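Local coordinates for protein NADP-dependent alcohol dehydrogenase (Entamoeba histolytica, PDB 2OUI) that catalyses the NADP-dependent interconversion of alcohols with aldehydes or ketones, as a zinc-containing, tetrameric member of the medium-chain alcohol dehydrogenase family, at residues K2-L7 with K329-L334; I15-P20 with D54-H59. The protein carries 1 engineered substitution. All coordinates share one frame; numbering follows the deposited sequence.

Contact 1: residues K2-L7 with K329-L334; sequences KGLAML and KVEDAL
Leu4 reaches from strand 2-8, the middle strand of a three-stranded antiparallel sheet, to helix 329-339, a beta-alpha packing in the zinc alcohol dehydrogenase fold. The axes of the two short segments approach to 9.5 Å, their chain directions only 29° from parallel, and one side chain bridges the gap. Leu4 holds CG anti to its own nitrogen (chi1 178°), and the next torsion turns CD1 aside, which leaves CD2 as the foremost atom of an extended side chain. This methyl presses on the helix backbone itself, 3.7 Å from Glu331 CA. Leucine suits the place because it spans the distance and ends in a small branch that can settle among its neighbours.

Glu331 lies across Leu4 at about a right angle and meets it with the aliphatic part of its chain, CB 4.0 Å from Leu4 CD2. Its chain runs on extended past the leucine, and OE1 takes a hydrogen bond from Trp14 NE1 in strand 11-16, so the acid's polar end is served away from the apolar contact. Val330 and Leu334, one helical turn apart, complete the greasy surface. Beta-branched Val330 sends CG2 to 4.1 Å from Leu4 CD2. Leu334, whose side chain also rests on Leu57, meets Leu4 more loosely, methyl tip to methyl tip, CD2 to CD2 at 4.4 Å.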
# COMPACT_ATOMS: atom_id res chain seq x y z
N LYS A 2 -10.91 29.73 -34.39
CA LYS A 2 -11.80 30.24 -33.35
C LYS A 2 -11.76 29.36 -32.11
O LYS A 2 -11.72 28.12 -32.21
CB LYS A 2 -13.24 30.33 -33.85
CG LYS A 2 -13.48 31.42 -34.87
CD LYS A 2 -14.93 31.46 -35.28
CE LYS A 2 -15.09 32.04 -36.68
NZ LYS A 2 -16.18 31.35 -37.42
N GLY A 3 -11.82 30.00 -30.95
CA GLY A 3 -11.92 29.27 -29.67
C GLY A 3 -12.75 30.09 -28.69
O GLY A 3 -12.83 31.32 -28.81
N LEU A 4 -13.37 29.41 -27.72
CA LEU A 4 -14.16 30.09 -26.69
C LEU A 4 -13.25 30.26 -25.48
O LEU A 4 -12.78 29.25 -24.94
CB LEU A 4 -15.39 29.27 -26.32
CG LEU A 4 -16.22 29.93 -25.20
CD1 LEU A 4 -16.80 31.21 -25.70
CD2 LEU A 4 -17.31 28.99 -24.72
N ALA A 5 -13.01 31.51 -25.08
CA ALA A 5 -11.98 31.84 -24.08
C ALA A 5 -12.49 32.54 -22.82
O ALA A 5 -13.53 33.19 -22.85
CB ALA A 5 -10.89 32.70 -24.70
N MET A 6 -11.73 32.40 -21.72
CA MET A 6 -11.85 33.26 -20.55
C MET A 6 -11.07 34.52 -20.87
O MET A 6 -9.84 34.47 -21.01
CB MET A 6 -11.23 32.59 -19.32
CG MET A 6 -11.19 33.48 -18.09
SD MET A 6 -10.61 32.49 -16.70
CE MET A 6 -10.59 33.77 -15.44
N LEU A 7 -11.78 35.63 -21.01
CA LEU A 7 -11.15 36.89 -21.36
C LEU A 7 -10.68 37.63 -20.11
O LEU A 7 -9.79 38.48 -20.16
CB LEU A 7 -12.12 37.74 -22.15
CG LEU A 7 -12.79 37.09 -23.36
CD1 LEU A 7 -13.77 38.04 -24.00
CD2 LEU A 7 -11.74 36.64 -24.35
N LYS A 329 -22.02 25.86 -30.21
CA LYS A 329 -22.88 25.49 -29.08
C LYS A 329 -22.16 25.18 -27.77
O LYS A 329 -22.83 25.04 -26.74
CB LYS A 329 -23.84 24.34 -29.43
CG LYS A 329 -24.75 24.61 -30.60
CD LYS A 329 -25.65 25.80 -30.39
CE LYS A 329 -26.41 26.10 -31.67
NZ LYS A 329 -27.29 27.28 -31.51
N VAL A 330 -20.82 25.11 -27.77
CA VAL A 330 -20.09 24.94 -26.49
C VAL A 330 -20.35 26.12 -25.56
O VAL A 330 -20.33 25.96 -24.34
CB VAL A 330 -18.56 24.66 -26.62
CG1 VAL A 330 -18.31 23.38 -27.39
CG2 VAL A 330 -17.80 25.83 -27.24
N GLU A 331 -20.61 27.30 -26.13
CA GLU A 331 -20.93 28.44 -25.29
C GLU A 331 -22.25 28.23 -24.55
O GLU A 331 -22.32 28.40 -23.32
CB GLU A 331 -20.95 29.73 -26.09
CG GLU A 331 -21.17 30.95 -25.22
CD GLU A 331 -20.90 32.24 -25.97
OE1 GLU A 331 -21.08 32.26 -27.21
OE2 GLU A 331 -20.51 33.22 -25.31
N ASP A 332 -23.28 27.81 -25.29
CA ASP A 332 -24.57 27.44 -24.70
C ASP A 332 -24.40 26.36 -23.64
O ASP A 332 -24.96 26.47 -22.53
CB ASP A 332 -25.53 26.95 -25.78
CG ASP A 332 -25.68 27.92 -26.92
OD1 ASP A 332 -24.68 28.23 -27.62
OD2 ASP A 332 -26.82 28.37 -27.13
N ALA A 333 -23.61 25.33 -23.96
CA ALA A 333 -23.40 24.22 -23.06
C ALA A 333 -22.70 24.69 -21.78
O ALA A 333 -23.06 24.26 -20.68
CB ALA A 333 -22.60 23.12 -23.73
N LEU A 334 -21.70 25.56 -21.91
CA LEU A 334 -20.99 26.01 -20.71
C LEU A 334 -21.91 26.84 -19.81
O LEU A 334 -21.86 26.72 -18.59
CB LEU A 334 -19.72 26.81 -21.06
CG LEU A 334 -18.89 27.35 -19.89
CD1 LEU A 334 -18.40 26.26 -18.93
CD2 LEU A 334 -17.72 28.19 -20.43

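Contact 2: residues I15-P20 with D54-H59; sequences IEKKIP and DMILGH. With ZN (zinc ion), chain E.
Lys17 and Asp54 are joined by the one hydrogen bond between the two segments: Lys17 NZ donates to the backbone O of Asp54 over 2.9 Å. The ammonium approaches at a C=O...N angle of 154° and is tilted 25° from the carbonyl plane. A bend at chi3 in an otherwise rather extended chain turns NZ onto this oxygen. The same nitrogen forms a salt bridge with Asp117, whose other carboxylate oxygen accepts from Ile56 N, so one acid ties the lysine to the short strand 55-56. Lysine fits because it combines a charged end that can serve two acceptors at once with a long aliphatic stem.

That stem does the apolar work. Lys17 and Ile56 run past each other in opposite directions, with Lys17 CD 3.5 Å from Ile56 CD1. Alongside, the CD1 methyl of Ile15 lies 3.6 Å from Asp54 O.

Residues 15-16, the end of strand 11-16, and strand 55-56 flank strand 2-8 in the three-stranded antiparallel sheet, and Asp54 with Met55 forms a G1 beta bulge opposite Met6. Asp54 has the positive phi (56°) that this bulge needs at its first position, a conformation aspartate tolerates better than beta-branched residues do.

Metal coordination lies at the far end of 54-59. His59 NE2 binds the zinc ion at 2.1 Å, alongside Cys37 and Asp150. Its ring is steadied by a hydrogen bond between ND1 and Ser113 OG and by edge-to-face packing with Trp110.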
# COMPACT_ATOMS: atom_id res chain seq x y z
N ILE A 15 -12.60 34.14 -29.46
CA ILE A 15 -11.40 34.85 -29.93
C ILE A 15 -10.70 34.05 -31.04
O ILE A 15 -11.03 32.89 -31.29
CB ILE A 15 -10.39 35.11 -28.76
CG1 ILE A 15 -9.87 33.79 -28.20
CG2 ILE A 15 -11.05 35.99 -27.67
CD1 ILE A 15 -8.74 33.92 -27.18
N GLU A 16 -9.74 34.69 -31.70
CA GLU A 16 -8.93 34.02 -32.74
C GLU A 16 -7.52 33.83 -32.19
O GLU A 16 -6.94 34.73 -31.58
CB GLU A 16 -8.88 34.85 -34.02
CG GLU A 16 -10.23 35.08 -34.68
CD GLU A 16 -10.65 33.93 -35.60
OE1 GLU A 16 -9.91 32.91 -35.70
OE2 GLU A 16 -11.73 34.06 -36.22
N LYS A 17 -6.99 32.62 -32.38
CA LYS A 17 -5.66 32.26 -31.92
C LYS A 17 -4.98 31.56 -33.10
O LYS A 17 -5.66 31.02 -33.99
CB LYS A 17 -5.73 31.35 -30.69
CG LYS A 17 -6.38 32.00 -29.47
CD LYS A 17 -5.88 31.47 -28.15
CE LYS A 17 -4.90 32.43 -27.49
NZ LYS A 17 -4.41 31.87 -26.22
N LYS A 18 -3.66 31.65 -33.15
CA LYS A 18 -2.93 30.94 -34.19
C LYS A 18 -3.04 29.44 -33.93
O LYS A 18 -3.16 28.99 -32.78
CB LYS A 18 -1.46 31.39 -34.25
CG LYS A 18 -0.57 30.84 -33.16
CD LYS A 18 0.91 30.94 -33.58
CE LYS A 18 1.78 29.99 -32.77
NZ LYS A 18 3.23 30.24 -33.01
N ILE A 19 -3.04 28.67 -35.01
CA ILE A 19 -2.96 27.22 -34.88
C ILE A 19 -1.67 26.89 -34.12
O ILE A 19 -0.61 27.41 -34.46
CB ILE A 19 -3.05 26.53 -36.26
CG1 ILE A 19 -4.50 26.61 -36.77
CG2 ILE A 19 -2.60 25.06 -36.19
CD1 ILE A 19 -4.66 26.53 -38.26
N PRO A 20 -1.76 26.07 -33.08
CA PRO A 20 -0.58 25.83 -32.24
C PRO A 20 0.54 25.10 -32.98
O PRO A 20 0.26 24.31 -33.89
CB PRO A 20 -1.13 24.93 -31.14
CG PRO A 20 -2.59 25.12 -31.16
CD PRO A 20 -2.92 25.31 -32.59
N ASP A 54 -7.29 35.58 -22.36
CA ASP A 54 -7.30 34.86 -23.64
C ASP A 54 -7.05 33.35 -23.58
O ASP A 54 -6.57 32.76 -24.54
CB ASP A 54 -6.41 35.59 -24.64
CG ASP A 54 -6.79 37.07 -24.78
OD1 ASP A 54 -7.91 37.43 -24.34
OD2 ASP A 54 -5.97 37.86 -25.30
N MET A 55 -7.42 32.73 -22.47
CA MET A 55 -7.28 31.27 -22.32
C MET A 55 -8.49 30.52 -22.86
O MET A 55 -9.61 30.65 -22.33
CB MET A 55 -7.04 30.85 -20.87
CG MET A 55 -6.89 29.35 -20.72
SD MET A 55 -6.59 28.87 -19.03
CE MET A 55 -8.24 29.15 -18.37
N ILE A 56 -8.27 29.70 -23.89
CA ILE A 56 -9.34 28.86 -24.43
C ILE A 56 -9.82 27.84 -23.39
O ILE A 56 -9.00 27.28 -22.66
CB ILE A 56 -8.93 28.18 -25.73
CG1 ILE A 56 -8.73 29.29 -26.79
CG2 ILE A 56 -10.00 27.16 -26.14
CD1 ILE A 56 -8.17 28.82 -28.11
N LEU A 57 -11.14 27.65 -23.30
CA LEU A 57 -11.73 26.87 -22.22
C LEU A 57 -11.94 25.42 -22.63
O LEU A 57 -11.69 25.07 -23.77
CB LEU A 57 -13.05 27.51 -21.76
CG LEU A 57 -12.86 28.87 -21.08
CD1 LEU A 57 -14.18 29.57 -20.99
CD2 LEU A 57 -12.24 28.67 -19.69
N GLY A 58 -12.38 24.60 -21.68
CA GLY A 58 -12.69 23.20 -21.94
C GLY A 58 -11.56 22.21 -21.81
O GLY A 58 -10.40 22.48 -22.19
N HIS A 59 -11.88 21.02 -21.29
CA HIS A 59 -10.89 19.98 -21.10
C HIS A 59 -11.48 18.57 -21.22
O HIS A 59 -10.95 17.60 -20.67
CB HIS A 59 -10.14 20.15 -19.77
CG HIS A 59 -11.04 20.37 -18.58
ND1 HIS A 59 -11.25 21.62 -18.04
CD2 HIS A 59 -11.75 19.51 -17.82
CE1 HIS A 59 -12.08 21.52 -17.01
NE2 HIS A 59 -12.40 20.25 -16.86
ZN ZN E . -13.50 19.28 -15.39

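Both contacts involve the same three-stranded sheet: contact 1 covers its central strand 2-8 with helix 329-339, while contact 2 joins the chain around its two outer strands, 11-16 and 55-56. They are connected through the backbone, with Leu4 O 2.8 Å from Leu57 N and Met6 N 2.8 Å from Met55 O in probable hydrogen bonds. Contact 1 is buried and purely apolar between its segments, whereas contact 2 is only partly buried and adds a lysine-carbonyl bond to its methyl packing. Sequence distance differs as well: contact 1 brings residues over 320 positions apart together, and the shorter loop of contact 2 is nested inside the loop that contact 1 closes.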